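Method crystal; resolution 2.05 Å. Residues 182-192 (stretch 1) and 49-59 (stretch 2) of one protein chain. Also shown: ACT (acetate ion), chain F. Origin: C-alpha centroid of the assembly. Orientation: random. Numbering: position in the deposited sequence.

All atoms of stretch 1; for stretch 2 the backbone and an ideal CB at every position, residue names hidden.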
# COMPACT_ATOMS: atom_id res chain seq x y z
N HIS B 182 -6.87 -8.74 -3.25
CA HIS B 182 -7.28 -7.71 -4.18
C HIS B 182 -8.05 -8.39 -5.34
O HIS B 182 -7.70 -9.49 -5.78
CB HIS B 182 -6.09 -6.94 -4.74
CG HIS B 182 -5.49 -5.94 -3.78
ND1 HIS B 182 -4.53 -6.27 -2.85
CD2 HIS B 182 -5.77 -4.64 -3.58
CE1 HIS B 182 -4.24 -5.21 -2.13
NE2 HIS B 182 -4.97 -4.19 -2.56
N TRP B 183 -9.07 -7.71 -5.80
CA TRP B 183 -10.02 -8.23 -6.78
C TRP B 183 -10.35 -7.07 -7.68
O TRP B 183 -10.64 -5.97 -7.16
CB TRP B 183 -11.27 -8.67 -6.06
CG TRP B 183 -11.03 -9.58 -4.96
CD1 TRP B 183 -10.73 -9.23 -3.63
CD2 TRP B 183 -11.07 -11.00 -4.99
NE1 TRP B 183 -10.58 -10.37 -2.88
CE2 TRP B 183 -10.77 -11.46 -3.67
CE3 TRP B 183 -11.34 -11.95 -6.01
CZ2 TRP B 183 -10.71 -12.81 -3.36
CZ3 TRP B 183 -11.27 -13.28 -5.70
CH2 TRP B 183 -11.00 -13.71 -4.38
N TRP B 184 -10.16 -7.24 -8.99
CA TRP B 184 -10.40 -6.13 -9.91
C TRP B 184 -10.83 -6.66 -11.28
O TRP B 184 -10.74 -7.85 -11.54
CB TRP B 184 -9.20 -5.23 -10.05
CG TRP B 184 -8.03 -5.82 -10.81
CD1 TRP B 184 -7.69 -5.55 -12.07
CD2 TRP B 184 -7.05 -6.74 -10.30
NE1 TRP B 184 -6.55 -6.27 -12.43
CE2 TRP B 184 -6.16 -7.02 -11.34
CE3 TRP B 184 -6.85 -7.37 -9.06
CZ2 TRP B 184 -5.12 -7.87 -11.20
CZ3 TRP B 184 -5.80 -8.22 -8.93
CH2 TRP B 184 -4.95 -8.48 -9.98
N GLY B 185 -11.28 -5.76 -12.14
CA GLY B 185 -11.59 -6.12 -13.50
C GLY B 185 -12.50 -5.16 -14.21
O GLY B 185 -12.66 -4.02 -13.77
N ARG B 186 -13.05 -5.63 -15.34
CA ARG B 186 -13.85 -4.76 -16.26
C ARG B 186 -15.26 -4.51 -15.75
O ARG B 186 -15.92 -3.57 -16.17
CB ARG B 186 -13.96 -5.36 -17.65
CG ARG B 186 -12.66 -5.63 -18.31
CD ARG B 186 -12.80 -6.21 -19.77
NE ARG B 186 -11.65 -5.76 -20.54
CZ ARG B 186 -10.68 -6.54 -20.98
NH1 ARG B 186 -10.70 -7.86 -20.86
NH2 ARG B 186 -9.71 -5.98 -21.61
N GLY B 187 -15.71 -5.30 -14.79
CA GLY B 187 -17.08 -5.10 -14.29
C GLY B 187 -18.14 -5.74 -15.18
O GLY B 187 -17.86 -6.68 -15.91
N SER B 188 -19.36 -5.24 -15.08
CA SER B 188 -20.52 -5.74 -15.81
C SER B 188 -21.47 -4.56 -15.97
O SER B 188 -21.23 -3.47 -15.41
CB SER B 188 -21.23 -6.84 -15.01
OG SER B 188 -21.77 -6.26 -13.80
N ALA B 189 -22.55 -4.74 -16.73
CA ALA B 189 -23.60 -3.75 -16.70
C ALA B 189 -23.96 -3.27 -15.26
O ALA B 189 -24.31 -2.12 -15.07
CB ALA B 189 -24.84 -4.33 -17.36
N ARG B 190 -23.84 -4.12 -14.26
CA ARG B 190 -24.28 -3.75 -12.90
C ARG B 190 -23.19 -3.27 -11.91
O ARG B 190 -23.48 -2.57 -10.95
CB ARG B 190 -25.01 -4.94 -12.27
CG ARG B 190 -26.12 -5.45 -13.12
CD ARG B 190 -27.40 -5.71 -12.28
NE ARG B 190 -27.63 -7.13 -11.97
CZ ARG B 190 -27.82 -7.66 -10.75
NH1 ARG B 190 -27.78 -6.91 -9.63
NH2 ARG B 190 -28.04 -8.96 -10.65
N ILE B 191 -21.95 -3.63 -12.15
CA ILE B 191 -20.84 -3.30 -11.28
C ILE B 191 -19.80 -2.55 -12.11
O ILE B 191 -19.31 -3.09 -13.13
CB ILE B 191 -20.26 -4.60 -10.73
CG1 ILE B 191 -21.38 -5.44 -10.09
CG2 ILE B 191 -19.19 -4.33 -9.77
CD1 ILE B 191 -20.86 -6.69 -9.38
N SER B 192 -19.48 -1.32 -11.72
CA SER B 192 -18.39 -0.58 -12.43
C SER B 192 -17.06 -1.23 -12.27
O SER B 192 -16.76 -1.80 -11.20
CB SER B 192 -18.25 0.84 -11.92
OG SER B 192 -19.41 1.55 -12.28
N UNK B 49 -29.68 -16.31 -9.00
CA UNK B 49 -29.22 -16.91 -10.25
C UNK B 49 -28.97 -15.87 -11.35
O UNK B 49 -27.95 -15.92 -12.05
CB UNK B 49 -30.25 -17.94 -10.74
N UNK B 50 -29.84 -14.89 -11.39
CA UNK B 50 -29.69 -13.74 -12.28
C UNK B 50 -28.46 -12.92 -12.01
O UNK B 50 -27.73 -12.50 -12.95
CB UNK B 50 -30.92 -12.84 -12.18
N UNK B 51 -28.22 -12.67 -10.73
CA UNK B 51 -26.98 -11.95 -10.31
C UNK B 51 -25.70 -12.70 -10.68
O UNK B 51 -24.76 -12.10 -11.25
CB UNK B 51 -27.00 -11.72 -8.80
N UNK B 52 -25.66 -13.97 -10.32
CA UNK B 52 -24.54 -14.87 -10.56
C UNK B 52 -24.16 -14.96 -12.06
O UNK B 52 -22.99 -14.81 -12.44
CB UNK B 52 -24.88 -16.26 -10.02
N UNK B 53 -25.18 -15.24 -12.86
CA UNK B 53 -25.00 -15.45 -14.33
C UNK B 53 -24.47 -14.25 -15.05
O UNK B 53 -23.75 -14.41 -16.03
CB UNK B 53 -26.33 -15.85 -14.98
N UNK B 54 -24.79 -13.06 -14.58
CA UNK B 54 -24.32 -11.87 -15.26
C UNK B 54 -23.23 -11.11 -14.53
O UNK B 54 -23.00 -9.94 -14.86
CB UNK B 54 -25.50 -10.93 -15.50
N UNK B 55 -22.66 -11.72 -13.48
CA UNK B 55 -21.68 -11.09 -12.65
C UNK B 55 -20.32 -11.09 -13.38
O UNK B 55 -20.09 -11.90 -14.29
CB UNK B 55 -21.59 -11.80 -11.30
N UNK B 56 -19.41 -10.18 -12.98
CA UNK B 56 -18.08 -10.08 -13.60
C UNK B 56 -17.15 -11.25 -13.45
O UNK B 56 -17.29 -12.17 -12.60
CB UNK B 56 -17.36 -8.85 -13.03
N UNK B 57 -16.16 -11.21 -14.33
CA UNK B 57 -14.98 -12.01 -14.14
C UNK B 57 -14.09 -11.14 -13.25
O UNK B 57 -13.93 -9.91 -13.54
CB UNK B 57 -14.31 -12.40 -15.46
N UNK B 58 -13.60 -11.74 -12.14
CA UNK B 58 -12.73 -11.08 -11.21
C UNK B 58 -11.31 -11.61 -11.30
O UNK B 58 -11.03 -12.76 -11.12
CB UNK B 58 -13.27 -11.24 -9.79
N UNK B 59 -10.43 -10.72 -11.62
CA UNK B 59 -8.99 -10.94 -11.52
C UNK B 59 -8.63 -10.76 -10.03
O UNK B 59 -9.25 -9.97 -9.36
CB UNK B 59 -8.21 -9.98 -12.42
C ACT F . -5.99 -1.14 -2.33
O ACT F . -6.89 -1.83 -2.93
OXT ACT F . -4.95 -1.73 -1.84
CH3 ACT F . -6.19 0.29 -2.18

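Position 49 lies in a helix and has nothing of the other stretch near its CB, so almost any helix-compatible residue would serve; it is Leu-49. At 50 the CB points sideways, its ideal CB 5.1 Å from Arg-190 NH2, and a small, polar or acidic residue would all be plausible. Asp-50 is found, yet the end of its side chain leads away from Arg-190, and no salt bridge forms.

Position 51 is more restrictive. Its ideal CB is 3.5 Å from Arg-190 NH2, so a short side chain can lie beside the guanidinium without displacing it. The residue is Ala-51; its CA comes within 3.2 Å of Arg-190 NH2, a packing contact rather than a hydrogen bond. Positions 52 and 53 point away or lie out of reach, and stretch 1 sets no preference there: they are Tyr-52 and Leu-53.

At 54 the backbone leaves helical angles. The CB points toward stretch 1 but meets open space, so small and polar residues are both suitable, especially one able to return to the helix end. Thr-54 does so: its OG1 donates to Asp-50 O at 2.9 Å. Its own carbonyl O lies 3.6 Å from Ser-188 CB. Position 55 points away and is little constrained by stretch 1; Ser-55 OG donates to Tyr-52 O at 2.6 Å, a second tie to the end of the helix.

At 56, phi is -64° and psi 163°, angles that proline accepts readily, and the CB points toward Gly-187 and Ser-188, with the Ile-191 methyl CD1 farther off. A compact apolar residue suits this place. Pro-56 packs its CG 3.7 Å from Gly-187 C and its CD 3.8 Å from Ile-191 CD1.

Position 57 turns its CB sideways into space free of stretch 1, so many residues are possible, and Leu-57 occupies it. Its backbone does the work: one water accepts from Leu-57 N (3.0 Å) and donates to Gly-187 O (2.9 Å), while two others receive from Arg-186 N and Gly-187 N and donate to Leu-57 O.

At 58 the CB is 4.3 Å from Trp-183 CE3, and Ile-191 offers further apolar surface. A large apolar or aromatic side chain could reach both. Trp-58 does, bringing CE3 to 4.3 Å from Trp-183 CB and CH2 to 4.1 Å from Ile-191 CG2.

Position 59 pairs with Trp-184 in an antiparallel bridge, its side chain on the same sheet face. The indole invites a long chain with aliphatic carbons. Arg-59 fits: its N donates to Trp-184 O (2.9 Å), its O accepts from Trp-184 N (2.9 Å), and CB sits over the six-membered ring, 3.9 Å from its centroid. The extended chain continues past Gly-185, whose CA lies over one guanidinium face. Arg-59 NH2 nevertheless stands 3.4 Å from Arg-186 NH1, a close approach of like charges; NH2 is hydrogen-bonded elsewhere in the structure.

Stretch 2, residues 49-59: LDAYLTSPLWR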
# COMPACT_ATOMS: atom_id res chain seq x y z
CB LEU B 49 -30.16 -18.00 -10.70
CG LEU B 49 -29.81 -18.66 -12.01
CD1 LEU B 49 -28.50 -19.41 -11.96
CD2 LEU B 49 -30.97 -19.58 -12.42
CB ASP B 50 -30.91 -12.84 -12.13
CG ASP B 50 -32.22 -13.50 -12.67
OD1 ASP B 50 -32.17 -14.63 -13.24
OD2 ASP B 50 -33.31 -12.90 -12.50
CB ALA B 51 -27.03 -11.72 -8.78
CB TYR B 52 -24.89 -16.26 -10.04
CG TYR B 52 -23.83 -17.38 -10.29
CD1 TYR B 52 -24.04 -18.39 -11.25
CD2 TYR B 52 -22.64 -17.44 -9.55
CE1 TYR B 52 -23.12 -19.43 -11.47
CE2 TYR B 52 -21.71 -18.47 -9.77
CZ TYR B 52 -21.96 -19.46 -10.72
OH TYR B 52 -21.08 -20.48 -10.90
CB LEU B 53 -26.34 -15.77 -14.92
CG LEU B 53 -26.71 -17.22 -15.09
CD1 LEU B 53 -25.97 -18.24 -14.33
CD2 LEU B 53 -28.21 -17.32 -14.87
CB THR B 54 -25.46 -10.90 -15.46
OG1 THR B 54 -26.00 -10.58 -14.17
CG2 THR B 54 -26.55 -11.53 -16.36
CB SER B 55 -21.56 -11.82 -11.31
OG SER B 55 -21.22 -13.18 -11.51
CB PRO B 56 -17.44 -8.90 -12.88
CG PRO B 56 -18.60 -8.11 -12.40
CD PRO B 56 -19.59 -9.16 -11.95
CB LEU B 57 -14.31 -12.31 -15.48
CG LEU B 57 -14.95 -13.49 -16.25
CD1 LEU B 57 -16.34 -13.11 -16.82
CD2 LEU B 57 -14.02 -13.94 -17.33
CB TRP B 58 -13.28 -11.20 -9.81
CG TRP B 58 -14.57 -10.51 -9.65
CD1 TRP B 58 -15.79 -11.07 -9.59
CD2 TRP B 58 -14.76 -9.12 -9.48
NE1 TRP B 58 -16.77 -10.10 -9.42
CE2 TRP B 58 -16.15 -8.90 -9.32
CE3 TRP B 58 -13.89 -8.03 -9.36
CZ2 TRP B 58 -16.69 -7.64 -9.13
CZ3 TRP B 58 -14.42 -6.78 -9.21
CH2 TRP B 58 -15.81 -6.59 -9.11
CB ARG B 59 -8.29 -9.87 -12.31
CG ARG B 59 -8.72 -9.80 -13.75
CD ARG B 59 -8.28 -8.55 -14.43
NE ARG B 59 -8.86 -8.47 -15.79
CZ ARG B 59 -8.60 -7.50 -16.66
NH1 ARG B 59 -7.71 -6.56 -16.38
NH2 ARG B 59 -9.16 -7.49 -17.85
O HOH W 1 -13.05 -8.58 -15.91
O HOH W 2 -14.51 -7.32 -12.77
O HOH W 3 -16.06 -8.87 -16.28
O HOH W 4 -5.09 -6.59 -14.91
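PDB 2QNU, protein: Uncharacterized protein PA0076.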